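Local coordinates for putative immunoglobulin-blocking virulence protein (Mycoplasma mycoides subsp. capri, PDB 7ADK) that probably acts as a virulence factor that binds or blocks host immunoglobulin, and is seen here in complex with a second protein, a lipoprotein, at residues A462-L467 against D557-S562; S503-G508 against T530-V535; N552-D557 against R574-A579; D610-T615 against H678-N683. All coordinates share one frame; numbering follows the deposited sequence.

Interaction 1 of 4, residues A462-L467 against D557-S562; sequences AFKDIL and DQEDFS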
loop_
_atom_site.group_PDB
_atom_site.type_symbol
_atom_site.label_atom_id
_atom_site.label_comp_id
_atom_site.label_asym_id
_atom_site.label_seq_id
_atom_site.Cartn_x
_atom_site.Cartn_y
_atom_site.Cartn_z
ATOM N N ALA A 462 -2.423 19.717 -14.366
ATOM C CA ALA A 462 -3.561 20.078 -15.191
ATOM C C ALA A 462 -3.276 19.885 -16.684
ATOM O O ALA A 462 -2.160 20.118 -17.147
ATOM C CB ALA A 462 -3.948 21.519 -14.865
ATOM N N PHE A 463 -4.300 19.522 -17.463
ATOM C CA PHE A 463 -4.213 19.330 -18.917
ATOM C C PHE A 463 -5.317 20.027 -19.726
ATOM O O PHE A 463 -5.200 20.059 -20.948
ATOM C CB PHE A 463 -4.133 17.837 -19.268
ATOM C CG PHE A 463 -2.866 17.155 -18.829
ATOM C CD1 PHE A 463 -1.713 17.310 -19.606
ATOM C CD2 PHE A 463 -2.820 16.385 -17.660
ATOM C CE1 PHE A 463 -0.510 16.735 -19.198
ATOM C CE2 PHE A 463 -1.619 15.790 -17.261
ATOM C CZ PHE A 463 -0.459 15.977 -18.024
ATOM N N LYS A 464 -6.338 20.642 -19.104
ATOM C CA LYS A 464 -7.443 21.318 -19.815
ATOM C C LYS A 464 -6.952 22.427 -20.758
ATOM O O LYS A 464 -7.518 22.595 -21.831
ATOM C CB LYS A 464 -8.511 21.852 -18.830
ATOM C CG LYS A 464 -9.328 20.770 -18.106
ATOM C CD LYS A 464 -10.505 21.334 -17.296
ATOM C CE LYS A 464 -11.332 20.242 -16.595
ATOM N NZ LYS A 464 -12.481 20.772 -15.820
ATOM N N ASP A 465 -5.856 23.111 -20.431
ATOM C CA ASP A 465 -5.230 24.135 -21.279
ATOM C C ASP A 465 -4.458 23.565 -22.487
ATOM O O ASP A 465 -4.347 24.223 -23.518
ATOM C CB ASP A 465 -4.301 25.005 -20.422
ATOM C CG ASP A 465 -4.987 25.719 -19.255
ATOM O OD1 ASP A 465 -6.233 25.865 -19.244
ATOM O OD2 ASP A 465 -4.272 26.166 -18.333
ATOM N N ILE A 466 -3.942 22.343 -22.374
ATOM C CA ILE A 466 -3.186 21.636 -23.418
ATOM C C ILE A 466 -4.135 20.891 -24.361
ATOM O O ILE A 466 -4.082 21.076 -25.573
ATOM C CB ILE A 466 -2.149 20.685 -22.769
ATOM C CG1 ILE A 466 -1.091 21.468 -21.970
ATOM C CG2 ILE A 466 -1.449 19.828 -23.829
ATOM C CD1 ILE A 466 -0.327 20.628 -20.965
ATOM N N LEU A 467 -5.029 20.070 -23.810
ATOM C CA LEU A 467 -6.053 19.367 -24.581
ATOM C C LEU A 467 -6.994 20.345 -25.294
ATOM O O LEU A 467 -7.375 20.092 -26.428
ATOM C CB LEU A 467 -6.815 18.403 -23.653
ATOM C CG LEU A 467 -6.352 16.933 -23.662
ATOM C CD1 LEU A 467 -4.842 16.747 -23.604
ATOM C CD2 LEU A 467 -6.950 16.213 -22.466
ATOM N N ASP A 557 -18.627 16.536 -13.555
ATOM C CA ASP A 557 -17.823 17.672 -13.100
ATOM C C ASP A 557 -18.714 18.867 -12.707
ATOM O O ASP A 557 -19.927 18.860 -12.920
ATOM C CB ASP A 557 -16.736 18.006 -14.145
ATOM C CG ASP A 557 -15.471 18.655 -13.552
ATOM O OD1 ASP A 557 -15.467 19.029 -12.357
ATOM O OD2 ASP A 557 -14.455 18.772 -14.278
ATOM N N GLN A 558 -18.153 19.896 -12.078
ATOM C CA GLN A 558 -18.949 20.979 -11.483
ATOM C C GLN A 558 -19.768 21.788 -12.493
ATOM O O GLN A 558 -20.896 22.161 -12.196
ATOM C CB GLN A 558 -18.068 21.912 -10.648
ATOM C CG GLN A 558 -18.850 22.983 -9.872
ATOM C CD GLN A 558 -19.925 22.423 -8.936
ATOM O OE1 GLN A 558 -19.696 22.093 -7.784
ATOM N NE2 GLN A 558 -21.151 22.307 -9.375
ATOM N N GLU A 559 -19.233 22.025 -13.685
ATOM C CA GLU A 559 -19.874 22.745 -14.786
ATOM C C GLU A 559 -21.045 21.985 -15.454
ATOM O O GLU A 559 -21.663 22.488 -16.392
ATOM C CB GLU A 559 -18.792 23.191 -15.787
ATOM C CG GLU A 559 -17.870 22.090 -16.358
ATOM C CD GLU A 559 -16.509 21.977 -15.640
ATOM O OE1 GLU A 559 -16.462 22.057 -14.399
ATOM O OE2 GLU A 559 -15.470 21.829 -16.317
ATOM N N ASP A 560 -21.392 20.787 -14.973
ATOM C CA ASP A 560 -22.510 19.956 -15.444
ATOM C C ASP A 560 -23.804 20.143 -14.625
ATOM O O ASP A 560 -24.767 19.408 -14.815
ATOM C CB ASP A 560 -22.087 18.476 -15.488
ATOM C CG ASP A 560 -20.801 18.182 -16.269
ATOM O OD1 ASP A 560 -20.500 18.891 -17.251
ATOM O OD2 ASP A 560 -20.116 17.187 -15.947
ATOM N N PHE A 561 -23.848 21.113 -13.707
ATOM C CA PHE A 561 -24.948 21.321 -12.762
ATOM C C PHE A 561 -25.142 22.816 -12.415
ATOM O O PHE A 561 -25.182 23.203 -11.250
ATOM C CB PHE A 561 -24.686 20.418 -11.548
ATOM C CG PHE A 561 -25.822 20.290 -10.555
ATOM C CD1 PHE A 561 -26.976 19.567 -10.895
ATOM C CD2 PHE A 561 -25.735 20.907 -9.295
ATOM C CE1 PHE A 561 -28.042 19.480 -9.994
ATOM C CE2 PHE A 561 -26.809 20.838 -8.405
ATOM C CZ PHE A 561 -27.960 20.122 -8.751
ATOM N N SER A 562 -25.189 23.700 -13.410
ATOM C CA SER A 562 -25.099 25.150 -13.184
ATOM C C SER A 562 -26.330 25.757 -12.483
ATOM O O SER A 562 -26.177 26.463 -11.489
ATOM C CB SER A 562 -24.818 25.891 -14.495
ATOM O OG SER A 562 -23.631 25.421 -15.082
#
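Lys464 spans the gap to Asp557 and Glu559 with its full length: its CA lies 12.9 Å from CA of Asp557, and this is the nearest CA pair. CB heads toward the acidic turn, and CG continues beside the backbone N, anti to the carbonyl carbon. From CG onward the chain is fully extended (chi2 -172°), so CG and CD act as a straight spacer. Lys464 CE is the first atom to come near a partner, 4.2 Å from Asp557 OD2. The NZ atom makes both salt bridges. Lys464 NZ lies 3.2 Å from Asp557 OD2, met on the syn side but 31° out of the carboxylate plane, and 3.2 Å from Glu559 OE2, where the hydrogen bond is weak. Glu559 brings its carboxylate round to the lysine through a bend at chi2 (-98°). Asp557 is held locally as well: its OD1 accepts from Gln558 N at 2.8 Å, and its own N donates to Asp560 OD2 at 2.9 Å. Two acids around one ammonium group would be expected to favour its charged form. Lys464 opens the short helix 464-467, with Phe463 at the N-cap and Ile466 packed on helix 426-442; Glu680 of the lipoprotein chain lies against Lys464. Asp557 comes just before the 3-10 segment that holds Glu559, in the loop between strand 553-555 and helix 567-579.

Interaction 2 of 4, residues S503-G508 against T530-V535; sequences SLYTSG and TIDYNV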
loop_
_atom_site.group_PDB
_atom_site.type_symbol
_atom_site.label_atom_id
_atom_site.label_comp_id
_atom_site.label_asym_id
_atom_site.label_seq_id
_atom_site.Cartn_x
_atom_site.Cartn_y
_atom_site.Cartn_z
ATOM N N SER A 503 -7.768 6.712 -27.421
ATOM C CA SER A 503 -7.179 5.646 -26.622
ATOM C C SER A 503 -6.890 6.126 -25.210
ATOM O O SER A 503 -6.080 7.023 -25.004
ATOM C CB SER A 503 -5.921 5.146 -27.283
ATOM O OG SER A 503 -6.166 4.042 -28.093
ATOM N N LEU A 504 -7.580 5.527 -24.243
ATOM C CA LEU A 504 -7.405 5.788 -22.819
ATOM C C LEU A 504 -6.585 4.636 -22.243
ATOM O O LEU A 504 -7.108 3.538 -22.064
ATOM C CB LEU A 504 -8.775 5.990 -22.138
ATOM C CG LEU A 504 -9.671 7.069 -22.759
ATOM C CD1 LEU A 504 -10.897 7.290 -21.899
ATOM C CD2 LEU A 504 -8.973 8.407 -22.910
ATOM N N TYR A 505 -5.301 4.877 -22.009
ATOM C CA TYR A 505 -4.284 3.871 -21.699
ATOM C C TYR A 505 -3.609 4.159 -20.356
ATOM O O TYR A 505 -3.497 5.306 -19.947
ATOM C CB TYR A 505 -3.203 3.845 -22.798
ATOM C CG TYR A 505 -3.532 3.312 -24.183
ATOM C CD1 TYR A 505 -4.187 2.078 -24.349
ATOM C CD2 TYR A 505 -3.037 3.981 -25.315
ATOM C CE1 TYR A 505 -4.344 1.515 -25.630
ATOM C CE2 TYR A 505 -3.151 3.405 -26.589
ATOM C CZ TYR A 505 -3.805 2.169 -26.752
ATOM O OH TYR A 505 -3.873 1.613 -27.986
ATOM N N THR A 506 -3.069 3.136 -19.704
ATOM C CA THR A 506 -2.111 3.291 -18.591
ATOM C C THR A 506 -1.036 2.224 -18.700
ATOM O O THR A 506 -1.262 1.195 -19.325
ATOM C CB THR A 506 -2.714 3.174 -17.171
ATOM O OG1 THR A 506 -3.008 1.854 -16.806
ATOM C CG2 THR A 506 -4.022 3.896 -16.980
ATOM N N SER A 507 0.102 2.432 -18.042
ATOM C CA SER A 507 1.113 1.390 -17.820
ATOM C C SER A 507 1.108 0.877 -16.370
ATOM O O SER A 507 2.163 0.544 -15.830
ATOM C CB SER A 507 2.493 1.863 -18.293
ATOM O OG SER A 507 2.457 2.326 -19.638
ATOM N N GLY A 508 -0.057 0.873 -15.708
ATOM C CA GLY A 508 -0.268 0.459 -14.310
ATOM C C GLY A 508 -1.480 -0.460 -14.125
ATOM O O GLY A 508 -1.838 -1.186 -15.048
ATOM N N THR A 530 -11.199 -0.053 -27.142
ATOM C CA THR A 530 -11.693 -1.085 -26.219
ATOM C C THR A 530 -11.041 -2.450 -26.465
ATOM O O THR A 530 -11.103 -3.357 -25.634
ATOM C CB THR A 530 -13.211 -1.147 -26.412
ATOM O OG1 THR A 530 -13.808 -1.942 -25.416
ATOM C CG2 THR A 530 -13.610 -1.678 -27.796
ATOM N N ILE A 531 -10.397 -2.575 -27.621
ATOM C CA ILE A 531 -9.403 -3.596 -27.967
ATOM C C ILE A 531 -8.090 -3.185 -27.267
ATOM O O ILE A 531 -8.100 -2.245 -26.483
ATOM C CB ILE A 531 -9.355 -3.688 -29.515
ATOM C CG1 ILE A 531 -10.737 -4.130 -30.047
ATOM C CG2 ILE A 531 -8.292 -4.639 -30.066
ATOM C CD1 ILE A 531 -10.947 -3.967 -31.540
ATOM N N ASP A 532 -6.956 -3.847 -27.468
ATOM C CA ASP A 532 -5.709 -3.517 -26.764
ATOM C C ASP A 532 -5.838 -3.684 -25.235
ATOM O O ASP A 532 -5.278 -2.939 -24.436
ATOM C CB ASP A 532 -5.124 -2.163 -27.217
ATOM C CG ASP A 532 -4.809 -2.001 -28.705
ATOM O OD1 ASP A 532 -5.030 -2.921 -29.524
ATOM O OD2 ASP A 532 -4.365 -0.892 -29.077
ATOM N N TYR A 533 -6.620 -4.682 -24.824
ATOM C CA TYR A 533 -6.835 -5.119 -23.450
ATOM C C TYR A 533 -5.846 -6.227 -23.074
ATOM O O TYR A 533 -5.938 -7.353 -23.569
ATOM C CB TYR A 533 -8.278 -5.594 -23.330
ATOM C CG TYR A 533 -8.638 -6.253 -22.022
ATOM C CD1 TYR A 533 -8.992 -5.472 -20.913
ATOM C CD2 TYR A 533 -8.675 -7.653 -21.937
ATOM C CE1 TYR A 533 -9.445 -6.092 -19.738
ATOM C CE2 TYR A 533 -9.133 -8.273 -20.766
ATOM C CZ TYR A 533 -9.546 -7.494 -19.673
ATOM O OH TYR A 533 -10.026 -8.084 -18.553
ATOM N N ASN A 534 -4.892 -5.906 -22.199
ATOM C CA ASN A 534 -3.694 -6.703 -21.949
ATOM C C ASN A 534 -3.508 -7.025 -20.455
ATOM O O ASN A 534 -2.403 -6.919 -19.926
ATOM C CB ASN A 534 -2.486 -6.016 -22.615
ATOM C CG ASN A 534 -2.478 -6.066 -24.127
ATOM O OD1 ASN A 534 -3.035 -6.922 -24.766
ATOM N ND2 ASN A 534 -1.814 -5.168 -24.752
ATOM N N VAL A 535 -4.576 -7.435 -19.759
ATOM C CA VAL A 535 -4.521 -7.821 -18.337
ATOM C C VAL A 535 -4.606 -9.341 -18.171
ATOM O O VAL A 535 -5.527 -9.994 -18.652
ATOM C CB VAL A 535 -5.538 -7.053 -17.464
ATOM C CG1 VAL A 535 -5.528 -5.558 -17.767
ATOM C CG2 VAL A 535 -6.967 -7.526 -17.600
#
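Tyr505 and Asp532, both buried in the protein, supply nearly all of the 87 Å² covered here; the contact is one phenol meeting one carboxylate. The hydroxyl of Tyr505 donates from OH to Asp532 OD2 over 2.8 Å. OD2 receives it through its anti lone pair, the one turned away from OD1, and lies at the edge of the tyrosine ring near its plane. Ring and carboxylate planes differ by just 9°, so the two groups are almost coplanar although the side chains meet at a slant. Tyr505 CE1 also comes within 4.1 Å of Asp532 CB. The CB of Tyr505 does not lead directly at the loop; with CG beside the backbone N (chi1 -70°), the ring swings its far end to the aspartate. On one face of the Tyr505 ring lies Ser503 CB, 3.3 Å above the plane and offset toward the rim. Asp532 OD2 also forms salt bridges with Arg352 and Arg362, and Arg362 bonds to Tyr505 OH as well, so one guanidinium spans both partners. Ile367 of helix 364-369 packs on both residues. Beyond the tyrosine, Gly508 N reaches Thr506 OG1 at 3.3 Å, an ST turn at the end of the strand. The whole is a buried Tyr-Asp-Arg polar cluster, tying strand 502-506 of the mixed sheet to the irregular loop that precedes strand 547-548.

Interaction 3 of 4, residues N552-D557 against R574-A579; sequences NTLAFD and RMVYYA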
loop_
_atom_site.group_PDB
_atom_site.type_symbol
_atom_site.label_atom_id
_atom_site.label_comp_id
_atom_site.label_asym_id
_atom_site.label_seq_id
_atom_site.Cartn_x
_atom_site.Cartn_y
_atom_site.Cartn_z
ATOM N N ASN A 552 -15.703 1.324 -14.517
ATOM C CA ASN A 552 -17.007 1.023 -13.932
ATOM C C ASN A 552 -17.668 2.253 -13.271
ATOM O O ASN A 552 -18.737 2.121 -12.692
ATOM C CB ASN A 552 -16.867 -0.200 -13.004
ATOM C CG ASN A 552 -18.016 -1.177 -13.156
ATOM O OD1 ASN A 552 -19.174 -0.864 -12.941
ATOM N ND2 ASN A 552 -17.757 -2.389 -13.549
ATOM N N THR A 553 -17.069 3.444 -13.371
ATOM C CA THR A 553 -17.554 4.701 -12.766
ATOM C C THR A 553 -17.903 5.732 -13.828
ATOM O O THR A 553 -17.135 5.941 -14.758
ATOM C CB THR A 553 -16.522 5.318 -11.803
ATOM O OG1 THR A 553 -16.280 4.451 -10.741
ATOM C CG2 THR A 553 -16.951 6.628 -11.158
ATOM N N LEU A 554 -19.020 6.433 -13.626
ATOM C CA LEU A 554 -19.332 7.700 -14.274
ATOM C C LEU A 554 -19.137 8.843 -13.269
ATOM O O LEU A 554 -19.760 8.836 -12.214
ATOM C CB LEU A 554 -20.776 7.675 -14.796
ATOM C CG LEU A 554 -21.125 6.545 -15.764
ATOM C CD1 LEU A 554 -22.549 6.729 -16.260
ATOM C CD2 LEU A 554 -20.182 6.533 -16.949
ATOM N N ALA A 555 -18.299 9.829 -13.590
ATOM C CA ALA A 555 -17.980 10.957 -12.715
ATOM C C ALA A 555 -18.283 12.299 -13.390
ATOM O O ALA A 555 -17.568 12.713 -14.291
ATOM C CB ALA A 555 -16.520 10.870 -12.282
ATOM N N PHE A 556 -19.320 13.005 -12.952
ATOM C CA PHE A 556 -19.687 14.320 -13.477
ATOM C C PHE A 556 -18.866 15.447 -12.828
ATOM O O PHE A 556 -18.436 15.322 -11.683
ATOM C CB PHE A 556 -21.198 14.503 -13.344
ATOM C CG PHE A 556 -21.980 13.529 -14.201
ATOM C CD1 PHE A 556 -22.268 13.856 -15.535
ATOM C CD2 PHE A 556 -22.398 12.292 -13.685
ATOM C CE1 PHE A 556 -22.989 12.965 -16.343
ATOM C CE2 PHE A 556 -23.121 11.400 -14.494
ATOM C CZ PHE A 556 -23.420 11.736 -15.821
ATOM N N ASP A 557 -18.627 16.536 -13.555
ATOM C CA ASP A 557 -17.823 17.672 -13.100
ATOM C C ASP A 557 -18.714 18.867 -12.707
ATOM O O ASP A 557 -19.927 18.860 -12.920
ATOM C CB ASP A 557 -16.736 18.006 -14.145
ATOM C CG ASP A 557 -15.471 18.655 -13.552
ATOM O OD1 ASP A 557 -15.467 19.029 -12.357
ATOM O OD2 ASP A 557 -14.455 18.772 -14.278
ATOM N N ARG A 574 -27.848 8.635 -19.722
ATOM C CA ARG A 574 -28.495 7.825 -20.761
ATOM C C ARG A 574 -27.581 7.569 -21.961
ATOM O O ARG A 574 -27.749 6.538 -22.602
ATOM C CB ARG A 574 -29.829 8.483 -21.149
ATOM C CG ARG A 574 -30.698 7.614 -22.073
ATOM C CD ARG A 574 -32.089 8.216 -22.288
ATOM N NE ARG A 574 -33.007 7.331 -23.032
ATOM C CZ ARG A 574 -33.015 7.089 -24.330
ATOM N NH1 ARG A 574 -32.100 7.546 -25.113
ATOM N NH2 ARG A 574 -33.957 6.399 -24.874
ATOM N N MET A 575 -26.582 8.418 -22.232
ATOM C CA MET A 575 -25.566 8.172 -23.263
ATOM C C MET A 575 -24.924 6.801 -23.088
ATOM O O MET A 575 -24.902 5.972 -23.993
ATOM C CB MET A 575 -24.478 9.258 -23.242
ATOM C CG MET A 575 -23.736 9.255 -24.576
ATOM S SD MET A 575 -22.210 10.203 -24.654
ATOM C CE MET A 575 -21.105 9.033 -23.869
ATOM N N VAL A 576 -24.473 6.522 -21.875
ATOM C CA VAL A 576 -23.841 5.262 -21.507
ATOM C C VAL A 576 -24.866 4.143 -21.354
ATOM O O VAL A 576 -24.720 3.062 -21.916
ATOM C CB VAL A 576 -23.064 5.470 -20.210
ATOM C CG1 VAL A 576 -22.321 4.218 -19.827
ATOM C CG2 VAL A 576 -22.084 6.616 -20.351
ATOM N N TYR A 577 -25.931 4.402 -20.601
ATOM C CA TYR A 577 -26.878 3.373 -20.214
ATOM C C TYR A 577 -27.807 2.927 -21.342
ATOM O O TYR A 577 -28.323 1.820 -21.228
ATOM C CB TYR A 577 -27.623 3.825 -18.946
ATOM C CG TYR A 577 -26.788 3.974 -17.664
ATOM C CD1 TYR A 577 -25.510 3.392 -17.549
ATOM C CD2 TYR A 577 -27.301 4.679 -16.555
ATOM C CE1 TYR A 577 -24.766 3.504 -16.371
ATOM C CE2 TYR A 577 -26.547 4.803 -15.369
ATOM C CZ TYR A 577 -25.274 4.214 -15.273
ATOM O OH TYR A 577 -24.542 4.308 -14.134
ATOM N N TYR A 578 -28.017 3.690 -22.423
ATOM C CA TYR A 578 -28.904 3.294 -23.538
ATOM C C TYR A 578 -28.556 3.853 -24.926
ATOM O O TYR A 578 -28.613 3.096 -25.885
ATOM C CB TYR A 578 -30.366 3.643 -23.242
ATOM C CG TYR A 578 -30.971 2.951 -22.036
ATOM C CD1 TYR A 578 -31.336 1.595 -22.115
ATOM C CD2 TYR A 578 -31.130 3.650 -20.829
ATOM C CE1 TYR A 578 -31.849 0.938 -20.982
ATOM C CE2 TYR A 578 -31.634 2.996 -19.696
ATOM C CZ TYR A 578 -32.000 1.641 -19.772
ATOM O OH TYR A 578 -32.479 1.035 -18.663
ATOM N N ALA A 579 -28.211 5.130 -25.080
ATOM C CA ALA A 579 -28.070 5.734 -26.410
ATOM C C ALA A 579 -26.815 5.270 -27.180
ATOM O O ALA A 579 -26.831 5.216 -28.407
ATOM C CB ALA A 579 -28.108 7.254 -26.283
#
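Apolar strand-to-helix packing joins Leu554 to Val576 and Tyr577 within a beta-alpha-beta crossover: helix 567-579 follows strand 553-555 and precedes strand 608-610, its parallel neighbour in the five-stranded sheet. The evidence is a buried interface of 126 Å² without a single hydrogen bond between the segments, and a CA separation of 8.9 Å between Leu554 and Val576. Leu554 provides just over half of the surface and divides its two methyls between the helix residues. Leu554 CD2 meets Val576 CG2 tip to tip at 3.9 Å. The other methyl, Leu554 CD1, continues the extended line of the side chain (chi2 -176°) to lie 3.8 Å from Tyr577 CZ; it approaches the ring obliquely. The polar end of that tyrosine is satisfied by Pro606, whose carbonyl O hydrogen-bonds to the OH. Tyr517 of strand 516-517 touches both Leu554 and Val576, extending the apolar layer beyond the pair. Near its C-terminal end the helix widens into a pi-type turn. There Arg574 O accepts two backbone bonds, from Tyr578 N and from Ala579 N, each 2.9 Å long, the donors approaching from opposite faces of the carbonyl plane.

Interaction 4 of 4, residues D610-T615 against H678-N683; sequences DFSRVT and HFSNGN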
loop_
_atom_site.group_PDB
_atom_site.type_symbol
_atom_site.label_atom_id
_atom_site.label_comp_id
_atom_site.label_asym_id
_atom_site.label_seq_id
_atom_site.Cartn_x
_atom_site.Cartn_y
_atom_site.Cartn_z
ATOM N N ASP A 610 -20.109 8.790 -9.300
ATOM C CA ASP A 610 -19.334 9.728 -8.490
ATOM C C ASP A 610 -19.802 11.177 -8.711
ATOM O O ASP A 610 -19.757 11.710 -9.819
ATOM C CB ASP A 610 -17.842 9.530 -8.785
ATOM C CG ASP A 610 -16.953 10.561 -8.087
ATOM O OD1 ASP A 610 -17.279 10.960 -6.953
ATOM O OD2 ASP A 610 -15.953 11.017 -8.676
ATOM N N PHE A 611 -20.219 11.831 -7.632
ATOM C CA PHE A 611 -20.597 13.234 -7.596
ATOM C C PHE A 611 -19.657 14.092 -6.737
ATOM O O PHE A 611 -19.986 15.222 -6.414
ATOM C CB PHE A 611 -22.072 13.350 -7.204
ATOM C CG PHE A 611 -23.039 12.709 -8.180
ATOM C CD1 PHE A 611 -23.145 13.207 -9.488
ATOM C CD2 PHE A 611 -23.873 11.656 -7.779
ATOM C CE1 PHE A 611 -24.096 12.688 -10.377
ATOM C CE2 PHE A 611 -24.821 11.127 -8.670
ATOM C CZ PHE A 611 -24.933 11.644 -9.971
ATOM N N SER A 612 -18.456 13.624 -6.398
ATOM C CA SER A 612 -17.469 14.355 -5.589
ATOM C C SER A 612 -17.055 15.729 -6.131
ATOM O O SER A 612 -16.716 16.622 -5.361
ATOM C CB SER A 612 -16.195 13.534 -5.458
ATOM O OG SER A 612 -16.483 12.280 -4.905
ATOM N N ARG A 613 -17.072 15.934 -7.450
ATOM C CA ARG A 613 -16.734 17.231 -8.056
ATOM C C ARG A 613 -17.923 18.191 -8.115
ATOM O O ARG A 613 -17.701 19.365 -8.362
ATOM C CB ARG A 613 -16.148 17.035 -9.457
ATOM C CG ARG A 613 -14.871 16.196 -9.508
ATOM C CD ARG A 613 -14.489 15.951 -10.959
ATOM N NE ARG A 613 -13.379 15.009 -11.099
ATOM C CZ ARG A 613 -13.085 14.287 -12.159
ATOM N NH1 ARG A 613 -13.784 14.324 -13.242
ATOM N NH2 ARG A 613 -12.075 13.495 -12.149
ATOM N N VAL A 614 -19.161 17.737 -7.900
ATOM C CA VAL A 614 -20.388 18.513 -8.137
ATOM C C VAL A 614 -21.196 18.639 -6.852
ATOM O O VAL A 614 -21.977 17.772 -6.468
ATOM C CB VAL A 614 -21.153 17.988 -9.364
ATOM C CG1 VAL A 614 -21.407 16.485 -9.400
ATOM C CG2 VAL A 614 -22.481 18.697 -9.572
ATOM N N THR A 615 -20.971 19.742 -6.143
ATOM C CA THR A 615 -21.228 19.846 -4.697
ATOM C C THR A 615 -22.701 19.967 -4.303
ATOM O O THR A 615 -23.031 19.787 -3.133
ATOM C CB THR A 615 -20.431 21.003 -4.070
ATOM O OG1 THR A 615 -20.888 22.254 -4.527
ATOM C CG2 THR A 615 -18.942 20.915 -4.385
ATOM N N HIS A 678 -20.536 6.514 -0.320
ATOM C CA HIS A 678 -19.258 7.123 0.059
ATOM C C HIS A 678 -19.367 8.645 0.119
ATOM O O HIS A 678 -20.199 9.232 -0.560
ATOM C CB HIS A 678 -18.176 6.766 -0.956
ATOM C CG HIS A 678 -17.673 5.360 -0.923
ATOM N ND1 HIS A 678 -16.704 4.862 -0.052
ATOM C CD2 HIS A 678 -17.975 4.410 -1.837
ATOM C CE1 HIS A 678 -16.447 3.615 -0.468
ATOM N NE2 HIS A 678 -17.202 3.322 -1.533
ATOM N N PHE A 679 -18.470 9.300 0.844
ATOM C CA PHE A 679 -18.360 10.758 0.889
ATOM C C PHE A 679 -16.927 11.225 0.644
ATOM O O PHE A 679 -15.985 10.573 1.085
ATOM C CB PHE A 679 -18.893 11.282 2.220
ATOM C CG PHE A 679 -20.363 11.047 2.462
ATOM C CD1 PHE A 679 -21.302 11.808 1.762
ATOM C CD2 PHE A 679 -20.804 10.070 3.367
ATOM C CE1 PHE A 679 -22.670 11.586 1.950
ATOM C CE2 PHE A 679 -22.173 9.839 3.550
ATOM C CZ PHE A 679 -23.109 10.597 2.838
ATOM N N SER A 680 -16.739 12.374 0.003
ATOM C CA SER A 680 -15.408 12.894 -0.361
ATOM C C SER A 680 -14.429 13.134 0.803
ATOM O O SER A 680 -13.219 13.127 0.599
ATOM C CB SER A 680 -15.574 14.197 -1.139
ATOM O OG SER A 680 -16.397 14.011 -2.256
ATOM N N ASN A 681 -14.924 13.305 2.026
ATOM C CA ASN A 681 -14.141 13.541 3.237
ATOM C C ASN A 681 -13.814 12.269 4.060
ATOM O O ASN A 681 -12.693 12.116 4.536
ATOM C CB ASN A 681 -14.882 14.597 4.080
ATOM C CG ASN A 681 -16.268 14.181 4.512
ATOM O OD1 ASN A 681 -16.883 13.301 3.938
ATOM N ND2 ASN A 681 -16.786 14.733 5.570
ATOM N N GLY A 682 -14.784 11.378 4.294
ATOM C CA GLY A 682 -14.727 10.288 5.284
ATOM C C GLY A 682 -14.841 10.652 6.786
ATOM O O GLY A 682 -14.970 9.760 7.617
ATOM N N ASN A 683 -14.871 11.943 7.160
ATOM C CA ASN A 683 -15.064 12.466 8.529
ATOM C C ASN A 683 -16.507 12.393 9.060
ATOM O O ASN A 683 -16.805 12.987 10.091
ATOM C CB ASN A 683 -14.533 13.918 8.622
ATOM C CG ASN A 683 -13.029 14.032 8.474
ATOM O OD1 ASN A 683 -12.461 13.603 7.489
ATOM N ND2 ASN A 683 -12.334 14.549 9.451
#
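Ser612 and Ser680 share the same side-chain setting, with OG beside the backbone N and anti to the carbonyl carbon (chi1 -57° and -56°), and both CB atoms are directed across the gap. As a result the two hydroxyl oxygens come close together: Ser612 OG lies 3.2 Å from Ser680 OG. The CA atoms of Ser612 and Ser680 are 5.8 Å apart, and the contact buries a modest 70 Å². Each hydroxyl has a hydrogen-bond partner of its own. Ser612 OG donates to the syn lone pair of Asp610 OD1, and Ser680 OG is hydrogen-bonded to the carbonyl O of Leu643, in the strand between the two segments. Asp610 OD1 takes a second bond, from Ser612 N at 3.0 Å; this donor stands 52° out of the carboxylate plane. Thr642 packs against Asp610 and Ser612, while Ser685 of the lipoprotein chain packs on Ser680. Asp610 OD1 accepting from Ser612 N makes an Asx turn, which overlaps a type I turn from Phe611 to Val614 closed by Val614 N to Phe611 O (3.0 Å) and starts the loop leaving strand 608-610. The arrangement is one of side-by-side loops at the C-terminal ends of parallel strands, here 608-610 and 676-679, which flank strand 640-643.

Overall arrangement
Interactions 3 and 4 belong to the same parallel sheet, whose five strands from 516-517 to 676-679 follow one another in chain order; their centres are 18 Å apart, and Leu554 O to Asp610 N (2.9 Å) is probably a hydrogen bond. Interaction 1 shares Asp557 with interaction 3 and touches interaction 4 through Gln558 and Thr615, centres about 17 Å apart in each case. It joins the mixed-sheet region to the loop after strand 553-555. Interaction 2, also in that region, falls between interaction 1's segments in sequence, centre to centre about 24 Å. No other chain touches interaction 2, whereas interactions 1 and 4, and 3 through Asp557, border the lipoprotein: the parallel sheet's C-terminal loops and the helix 464-467 corner form part of the surface facing it.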